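Local coordinates for protein glutathione S-transferase (Bombyx mori, PDB 5ZFG) that metabolises the insecticide diazinon and probably acts as a glutathione transferase, joining glutathione to electrophilic compounds, at residues S67-I70 with L71-I74; K90-A93 with I94-R98; C100-S104 with S105-N109. All coordinates share one frame; numbering follows the deposited sequence. Where two conformers were deposited one is given.

Contact 1 of 3, residues S67-I70 with L71-I74; sequences SNAI and LQYI. With ACT (acetate ion), chain H.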
loop_
_atom_site.group_PDB
_atom_site.type_symbol
_atom_site.label_atom_id
_atom_site.label_comp_id
_atom_site.label_asym_id
_atom_site.label_seq_id
_atom_site.Cartn_x
_atom_site.Cartn_y
_atom_site.Cartn_z
ATOM N N SER B 67 -6.269 -2.292 -5.382
ATOM C CA SER B 67 -7.298 -3.015 -4.624
ATOM C C SER B 67 -7.382 -2.559 -3.160
ATOM O O SER B 67 -8.486 -2.492 -2.595
ATOM C CB SER B 67 -7.062 -4.531 -4.717
ATOM O OG SER B 67 -5.840 -4.948 -4.137
ATOM N N ASN B 68 -6.242 -2.218 -2.526
ATOM C CA ASN B 68 -6.295 -1.715 -1.150
ATOM C C ASN B 68 -7.094 -0.420 -1.067
ATOM O O ASN B 68 -7.932 -0.248 -0.176
ATOM C CB ASN B 68 -4.891 -1.487 -0.601
ATOM C CG ASN B 68 -4.197 -2.766 -0.237
ATOM O OD1 ASN B 68 -4.766 -3.850 -0.346
ATOM N ND2 ASN B 68 -2.937 -2.654 0.173
ATOM N N ALA B 69 -6.842 0.505 -1.990
ATOM C CA ALA B 69 -7.593 1.761 -2.005
ATOM C C ALA B 69 -9.064 1.526 -2.334
ATOM O O ALA B 69 -9.943 2.225 -1.810
ATOM C CB ALA B 69 -6.967 2.714 -3.018
ATOM N N ILE B 70 -9.348 0.559 -3.218
ATOM C CA ILE B 70 -10.746 0.222 -3.513
ATOM C C ILE B 70 -11.439 -0.300 -2.261
ATOM O O ILE B 70 -12.566 0.108 -1.946
ATOM C CB ILE B 70 -10.838 -0.798 -4.663
ATOM C CG1 ILE B 70 -10.280 -0.210 -5.968
ATOM C CG2 ILE B 70 -12.320 -1.234 -4.863
ATOM C CD1 ILE B 70 -10.115 -1.263 -7.076
ATOM N N LEU B 71 -10.764 -1.184 -1.508
ATOM C CA LEU B 71 -11.329 -1.697 -0.260
ATOM C C LEU B 71 -11.652 -0.561 0.711
ATOM O O LEU B 71 -12.738 -0.518 1.316
ATOM C CB LEU B 71 -10.364 -2.688 0.395
ATOM C CG LEU B 71 -10.132 -4.033 -0.315
ATOM C CD1 LEU B 71 -9.033 -4.825 0.357
ATOM C CD2 LEU B 71 -11.436 -4.822 -0.324
ATOM N N GLN B 72 -10.719 0.369 0.874
ATOM C CA GLN B 72 -10.943 1.494 1.784
ATOM C C GLN B 72 -12.099 2.375 1.312
ATOM O O GLN B 72 -12.920 2.835 2.124
ATOM C CB GLN B 72 -9.642 2.290 1.915
ATOM C CG GLN B 72 -8.555 1.462 2.624
ATOM C CD GLN B 72 -7.142 1.960 2.377
ATOM O OE1 GLN B 72 -6.842 2.503 1.318
ATOM N NE2 GLN B 72 -6.259 1.756 3.362
ATOM N N TYR B 73 -12.206 2.578 -0.001
ATOM C CA TYR B 73 -13.217 3.481 -0.547
ATOM C C TYR B 73 -14.617 2.899 -0.399
ATOM O O TYR B 73 -15.546 3.609 -0.011
ATOM C CB TYR B 73 -12.910 3.766 -2.011
ATOM C CG TYR B 73 -14.047 4.437 -2.776
ATOM C CD1 TYR B 73 -14.374 5.759 -2.530
ATOM C CD2 TYR B 73 -14.773 3.739 -3.724
ATOM C CE1 TYR B 73 -15.402 6.380 -3.219
ATOM C CE2 TYR B 73 -15.817 4.347 -4.418
ATOM C CZ TYR B 73 -16.116 5.671 -4.156
ATOM O OH TYR B 73 -17.132 6.302 -4.846
ATOM N N ILE B 74 -14.775 1.605 -0.684
ATOM C CA ILE B 74 -16.090 0.981 -0.565
ATOM C C ILE B 74 -16.622 1.121 0.860
ATOM O O ILE B 74 -17.808 1.421 1.077
ATOM C CB ILE B 74 -16.011 -0.492 -1.016
ATOM C CG1 ILE B 74 -15.820 -0.571 -2.528
ATOM C CG2 ILE B 74 -17.268 -1.241 -0.581
ATOM C CD1 ILE B 74 -16.431 0.551 -3.293
HETATM C C ACT H . -3.656 -4.489 -6.784
HETATM O O ACT H . -3.512 -4.603 -5.545
HETATM O OXT ACT H . -4.686 -3.899 -7.186
HETATM C CH3 ACT H . -2.643 -5.037 -7.751
#

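Contact 2 of 3, residues K90-A93 with I94-R98; sequences KSRA and IVNHR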
loop_
_atom_site.group_PDB
_atom_site.type_symbol
_atom_site.label_atom_id
_atom_site.label_comp_id
_atom_site.label_asym_id
_atom_site.label_seq_id
_atom_site.Cartn_x
_atom_site.Cartn_y
_atom_site.Cartn_z
ATOM N N LYS B 90 -6.493 4.380 15.968
ATOM C CA LYS B 90 -5.579 3.271 16.238
ATOM C C LYS B 90 -6.070 1.974 15.603
ATOM O O LYS B 90 -5.295 1.251 14.964
ATOM C CB LYS B 90 -5.391 3.087 17.744
ATOM C CG LYS B 90 -4.399 1.992 18.100
ATOM C CD LYS B 90 -4.153 1.946 19.598
ATOM C CE LYS B 90 -3.449 0.663 19.996
ATOM N NZ LYS B 90 -3.204 0.656 21.467
ATOM N N SER B 91 -7.353 1.648 15.786
ATOM C CA SER B 91 -7.881 0.423 15.188
ATOM C C SER B 91 -7.810 0.491 13.666
ATOM O O SER B 91 -7.518 -0.514 12.999
ATOM C CB SER B 91 -9.320 0.189 15.652
ATOM O OG SER B 91 -9.430 0.353 17.060
ATOM N N ARG B 92 -8.059 1.673 13.108
ATOM C CA ARG B 92 -7.972 1.839 11.661
ATOM C C ARG B 92 -6.535 1.688 11.175
ATOM O O ARG B 92 -6.294 1.119 10.097
ATOM C CB ARG B 92 -8.538 3.198 11.255
ATOM C CG ARG B 92 -8.373 3.516 9.769
ATOM C CD ARG B 92 -9.401 4.544 9.312
ATOM N NE ARG B 92 -10.755 3.998 9.320
ATOM C CZ ARG B 92 -11.696 4.318 8.441
ATOM N NH1 ARG B 92 -12.898 3.766 8.529
ATOM N NH2 ARG B 92 -11.441 5.185 7.473
ATOM N N ALA B 93 -5.570 2.177 11.960
ATOM C CA ALA B 93 -4.160 2.045 11.589
ATOM C C ALA B 93 -3.726 0.587 11.510
ATOM O O ALA B 93 -2.912 0.224 10.651
ATOM C CB ALA B 93 -3.289 2.799 12.577
ATOM N N ILE B 94 -4.230 -0.262 12.413
ATOM C CA ILE B 94 -3.883 -1.683 12.343
ATOM C C ILE B 94 -4.392 -2.283 11.034
ATOM O O ILE B 94 -3.673 -3.037 10.361
ATOM C CB ILE B 94 -4.418 -2.452 13.569
ATOM C CG1 ILE B 94 -3.865 -1.851 14.877
ATOM C CG2 ILE B 94 -4.012 -3.943 13.482
ATOM C CD1 ILE B 94 -4.587 -2.345 16.131
ATOM N N VAL B 95 -5.627 -1.942 10.644
ATOM C CA VAL B 95 -6.147 -2.387 9.351
ATOM C C VAL B 95 -5.277 -1.864 8.214
ATOM O O VAL B 95 -4.865 -2.631 7.332
ATOM C CB VAL B 95 -7.615 -1.958 9.166
ATOM C CG1 VAL B 95 -8.086 -2.293 7.725
ATOM C CG2 VAL B 95 -8.502 -2.654 10.204
ATOM N N ASN B 96 -5.004 -0.550 8.207
ATOM C CA ASN B 96 -4.187 0.031 7.145
ATOM C C ASN B 96 -2.823 -0.627 7.084
ATOM O O ASN B 96 -2.309 -0.897 5.992
ATOM C CB ASN B 96 -4.027 1.537 7.346
ATOM C CG ASN B 96 -5.300 2.312 7.044
ATOM O OD1 ASN B 96 -6.232 1.812 6.395
ATOM N ND2 ASN B 96 -5.349 3.549 7.527
ATOM N N HIS B 97 -2.229 -0.907 8.247
ATOM C CA HIS B 97 -0.931 -1.564 8.253
ATOM C C HIS B 97 -1.004 -2.934 7.595
ATOM O O HIS B 97 -0.165 -3.289 6.755
ATOM C CB HIS B 97 -0.402 -1.742 9.670
ATOM C CG HIS B 97 0.821 -2.595 9.677
ATOM N ND1 HIS B 97 0.763 -3.970 9.723
ATOM C CD2 HIS B 97 2.123 -2.277 9.483
ATOM C CE1 HIS B 97 1.986 -4.462 9.606
ATOM N NE2 HIS B 97 2.829 -3.454 9.464
ATOM N N ARG B 98 -1.996 -3.735 7.992
ATOM C CA ARG B 98 -2.097 -5.084 7.454
ATOM C C ARG B 98 -2.336 -5.063 5.945
ATOM O O ARG B 98 -1.837 -5.936 5.227
ATOM C CB ARG B 98 -3.201 -5.864 8.187
ATOM C CG ARG B 98 -2.975 -6.076 9.700
ATOM C CD ARG B 98 -1.729 -6.895 10.033
ATOM N NE ARG B 98 -1.713 -7.202 11.465
ATOM C CZ ARG B 98 -1.188 -6.413 12.396
ATOM N NH1 ARG B 98 -0.594 -5.274 12.063
ATOM N NH2 ARG B 98 -1.256 -6.768 13.673
#

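Contact 3 of 3, residues C100-S104 with S105-N109; sequences CFNLS and SYYAN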
loop_
_atom_site.group_PDB
_atom_site.type_symbol
_atom_site.label_atom_id
_atom_site.label_comp_id
_atom_site.label_asym_id
_atom_site.label_seq_id
_atom_site.Cartn_x
_atom_site.Cartn_y
_atom_site.Cartn_z
ATOM N N CYS B 100 -1.099 -2.679 3.893
ATOM C CA CYS B 100 0.218 -2.364 3.346
ATOM C C CYS B 100 1.149 -3.569 3.411
ATOM O O CYS B 100 1.901 -3.835 2.466
ATOM C CB CYS B 100 0.838 -1.189 4.113
ATOM S SG CYS B 100 0.038 0.403 3.812
ATOM N N PHE B 101 1.109 -4.296 4.536
ATOM C CA PHE B 101 1.962 -5.466 4.745
ATOM C C PHE B 101 1.662 -6.546 3.712
ATOM O O PHE B 101 2.578 -7.174 3.177
ATOM C CB PHE B 101 1.751 -5.993 6.175
ATOM C CG PHE B 101 2.292 -7.404 6.418
ATOM C CD1 PHE B 101 3.641 -7.662 6.346
ATOM C CD2 PHE B 101 1.430 -8.446 6.758
ATOM C CE1 PHE B 101 4.150 -8.948 6.572
ATOM C CE2 PHE B 101 1.922 -9.742 6.985
ATOM C CZ PHE B 101 3.287 -9.984 6.892
ATOM N N ASN B 102 0.388 -6.744 3.377
ATOM C CA ASN B 102 0.086 -7.700 2.315
ATOM C C ASN B 102 0.655 -7.246 0.980
ATOM O O ASN B 102 1.250 -8.043 0.244
ATOM C CB ASN B 102 -1.421 -7.926 2.177
ATOM C CG ASN B 102 -1.713 -9.033 1.195
ATOM O OD1 ASN B 102 -1.488 -10.196 1.504
ATOM N ND2 ASN B 102 -2.180 -8.680 -0.007
ATOM N N LEU B 103 0.478 -5.972 0.648
ATOM C CA LEU B 103 0.927 -5.454 -0.641
ATOM C C LEU B 103 2.446 -5.437 -0.736
ATOM O O LEU B 103 3.015 -5.822 -1.770
ATOM C CB LEU B 103 0.372 -4.041 -0.850
ATOM C CG LEU B 103 0.859 -3.225 -2.065
ATOM C CD1 LEU B 103 0.587 -3.947 -3.379
ATOM C CD2 LEU B 103 0.198 -1.856 -2.094
ATOM N N SER B 104 3.113 -5.005 0.336
ATOM C CA SER B 104 4.555 -4.777 0.279
ATOM C C SER B 104 5.371 -6.049 0.450
ATOM O O SER B 104 6.501 -6.117 -0.055
ATOM C CB SER B 104 4.983 -3.793 1.364
ATOM O OG SER B 104 4.988 -4.403 2.652
ATOM N N SER B 105 4.848 -7.051 1.159
ATOM C CA SER B 105 5.681 -8.154 1.631
ATOM C C SER B 105 5.007 -9.521 1.520
ATOM O O SER B 105 5.526 -10.442 0.880
ATOM C CB SER B 105 6.086 -7.901 3.090
ATOM O OG SER B 105 6.586 -6.581 3.261
ATOM N N TYR B 106 3.857 -9.673 2.186
ATOM C CA TYR B 106 3.256 -10.998 2.340
ATOM C C TYR B 106 2.848 -11.573 0.992
ATOM O O TYR B 106 3.288 -12.664 0.611
ATOM C CB TYR B 106 2.052 -10.928 3.287
ATOM C CG TYR B 106 1.500 -12.267 3.780
ATOM C CD1 TYR B 106 2.120 -12.969 4.816
ATOM C CD2 TYR B 106 0.332 -12.804 3.237
ATOM C CE1 TYR B 106 1.591 -14.176 5.293
ATOM C CE2 TYR B 106 -0.200 -14.006 3.705
ATOM C CZ TYR B 106 0.434 -14.690 4.727
ATOM O OH TYR B 106 -0.109 -15.884 5.175
ATOM N N TYR B 107 1.989 -10.858 0.261
ATOM C CA TYR B 107 1.607 -11.311 -1.077
ATOM C C TYR B 107 2.801 -11.299 -2.031
ATOM O O TYR B 107 2.942 -12.196 -2.873
ATOM C CB TYR B 107 0.460 -10.437 -1.601
ATOM C CG TYR B 107 -0.126 -10.871 -2.917
ATOM C CD1 TYR B 107 -0.412 -12.207 -3.163
ATOM C CD2 TYR B 107 -0.403 -9.937 -3.913
ATOM C CE1 TYR B 107 -0.957 -12.607 -4.389
ATOM C CE2 TYR B 107 -0.967 -10.319 -5.127
ATOM C CZ TYR B 107 -1.233 -11.658 -5.361
ATOM O OH TYR B 107 -1.790 -12.041 -6.565
ATOM N N ALA B 108 3.685 -10.307 -1.899
ATOM C CA ALA B 108 4.840 -10.202 -2.786
ATOM C C ALA B 108 5.720 -11.442 -2.693
ATOM O O ALA B 108 6.116 -12.009 -3.717
ATOM C CB ALA B 108 5.643 -8.949 -2.444
ATOM N N ASN B 109 6.014 -11.887 -1.465
ATOM C CA ASN B 109 6.882 -13.047 -1.256
ATOM C C ASN B 109 6.154 -14.351 -1.546
ATOM O O ASN B 109 6.713 -15.248 -2.182
ATOM C CB ASN B 109 7.408 -13.081 0.184
ATOM C CG ASN B 109 8.516 -12.097 0.431
ATOM O OD1 ASN B 109 9.071 -11.534 -0.500
ATOM N ND2 ASN B 109 8.846 -11.884 1.702
#

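Contact 1 of 3, residues S67-I70 with L71-I74
The CG2 methyl of Ile70 overlaps CG1 of Ile74 one helical turn further on, at 4.3 Å, an i to i+4 apolar pair on helix 67-78 of the thioredoxin-like N-terminal domain. This pair lies on the side of the helix that faces the sheet, where both residues pack on Leu57 of strand 56-59. Four i+4 backbone bonds join the turn to the next, from Leu71 N to Ser67 O (2.8 Å) through to Ile74 N to Ile70 O (3.0 Å, N-H...O angle 168°). Leu71 and Gln72 both carry CG beside their own backbone N, which lays these carbons against the preceding turn: Leu71 CG comes to 3.2 Å from Ser67 O, and Gln72 CG to 3.3 Å from Asn68 O. Tyr73 instead swings its ring out, and its OH is hydrogen-bonded to Asp59. An acetate ion, probably from the crystallisation liquor, sits against the helix N-terminus, consistent with the site where relatives hold the gamma-glutamyl carboxylate of glutathione. Its two oxygens are gripped separately: OXT accepts from Ser67 N at 2.9 Å, and O accepts from Ser67 OG at 2.7 Å, with chi1 of 63° bringing the hydroxyl round to the ion.

Contact 2 of 3, residues K90-A93 with I94-R98
Arg92 and Asn96, one turn apart, meet where the Arg92 CG methylene lies 3.8 Å from Asn96 ND2. Their side chains cross at a slant, with guanidinium and amide planes 69° apart, and of the arginine side chain only the aliphatic CG touches the amide. Arg92 starts out anti to its own N (chi1 175°) and, in the conformer described, bends at chi3, carrying the guanidinium away from the amide to Asp76, with which NH2 forms a salt bridge, and to the backbone oxygens of Tyr85 and Pro86. Asn96 folds the other way: with CG beside its backbone N (chi1 -72°), the amide carbon sits 3.4 Å from Arg92 O, the same oxygen that accepts Asn96 N at 2.8 Å. OD1 of this amide takes a hydrogen bond from the Tyr85 hydroxyl.

Ile94 leans back on the first turn, its CG1 3.4 Å from Lys90 O, while its CG2 branch covers one face of the Arg98 guanidinium, 3.7 Å above the plane and toward the rim. The edge of that guanidinium meets His97 CG, and Arg98 CD lies in the plane of the His97 ring. His97 CB stays close to Ala93 O, 3.3 Å away, and the ring leads outward to Gln51 of the second subunit, which accepts from NE2. Ala93 itself packs on Tyr73 of that subunit. Of the backbone bonds, His97 N to Ala93 O is short at 2.7 Å, whereas Val95 N to Ser91 O is weak. With Ala93 and His97 facing the partner subunit and Arg92 tied to the N-terminal domain, this is the opening part of the long first helix of the all-helical C-terminal domain of a dimeric glutathione transferase.

Contact 3 of 3, residues C100-S104 with S105-N109
Ser105, Asn102 and Tyr106 lie at the centre of this turn, gathered round a backbone that widens locally. Ser105 N and Tyr106 N both donate to Phe101 O, each at 3.0 Å, but the Tyr106 bond is nearly straight (N-H...O angle 173°) and that of Ser105 is bent (138°). The next bond also spans five residues, from Tyr107 N to Asn102 O at 2.9 Å.

Tyr106 sets its CB over one face of the Phe101 ring, a CH-pi contact 4.1 Å from the centroid, and its CD1 meets Phe101 CZ at 3.8 Å; the two rings are turned 45° to each other. Ser105 CB approaches the same phenyl ring, 4.1 Å from CD1. The Asn102 side chain turns away from its own N, toward the next turn, and its amide group as a whole lies between Tyr106 and Tyr107. Beyond these, the Tyr106 hydroxyl is hydrogen-bonded to Thr167, and Ser104 OG to Glu66 of the second subunit. The i+5 bonds and the extended phi of Ser105 mark a pi-bulge in helix 89-114, the first helix of the C-terminal domain.

The three contacts follow in series along the chain. Contact 1 is on helix 67-78 of the thioredoxin-like domain; contacts 2 and 3 succeed each other on helix 89-114 of the helical domain, their centres about 15 Å apart. Contact 1 stands about 14 Å from contact 2 and 16 Å from contact 3, centre to centre, and touches both: Gln72 NE2 lies 3.0 Å from Asn96 OD1, a weak hydrogen bond, and Asn68 ND2 packs 3.7 Å from Leu103 CB. The two helices thus join the domains within one subunit. All three contacts also reach the second subunit, so this helix pair contributes to the dimer interface as well.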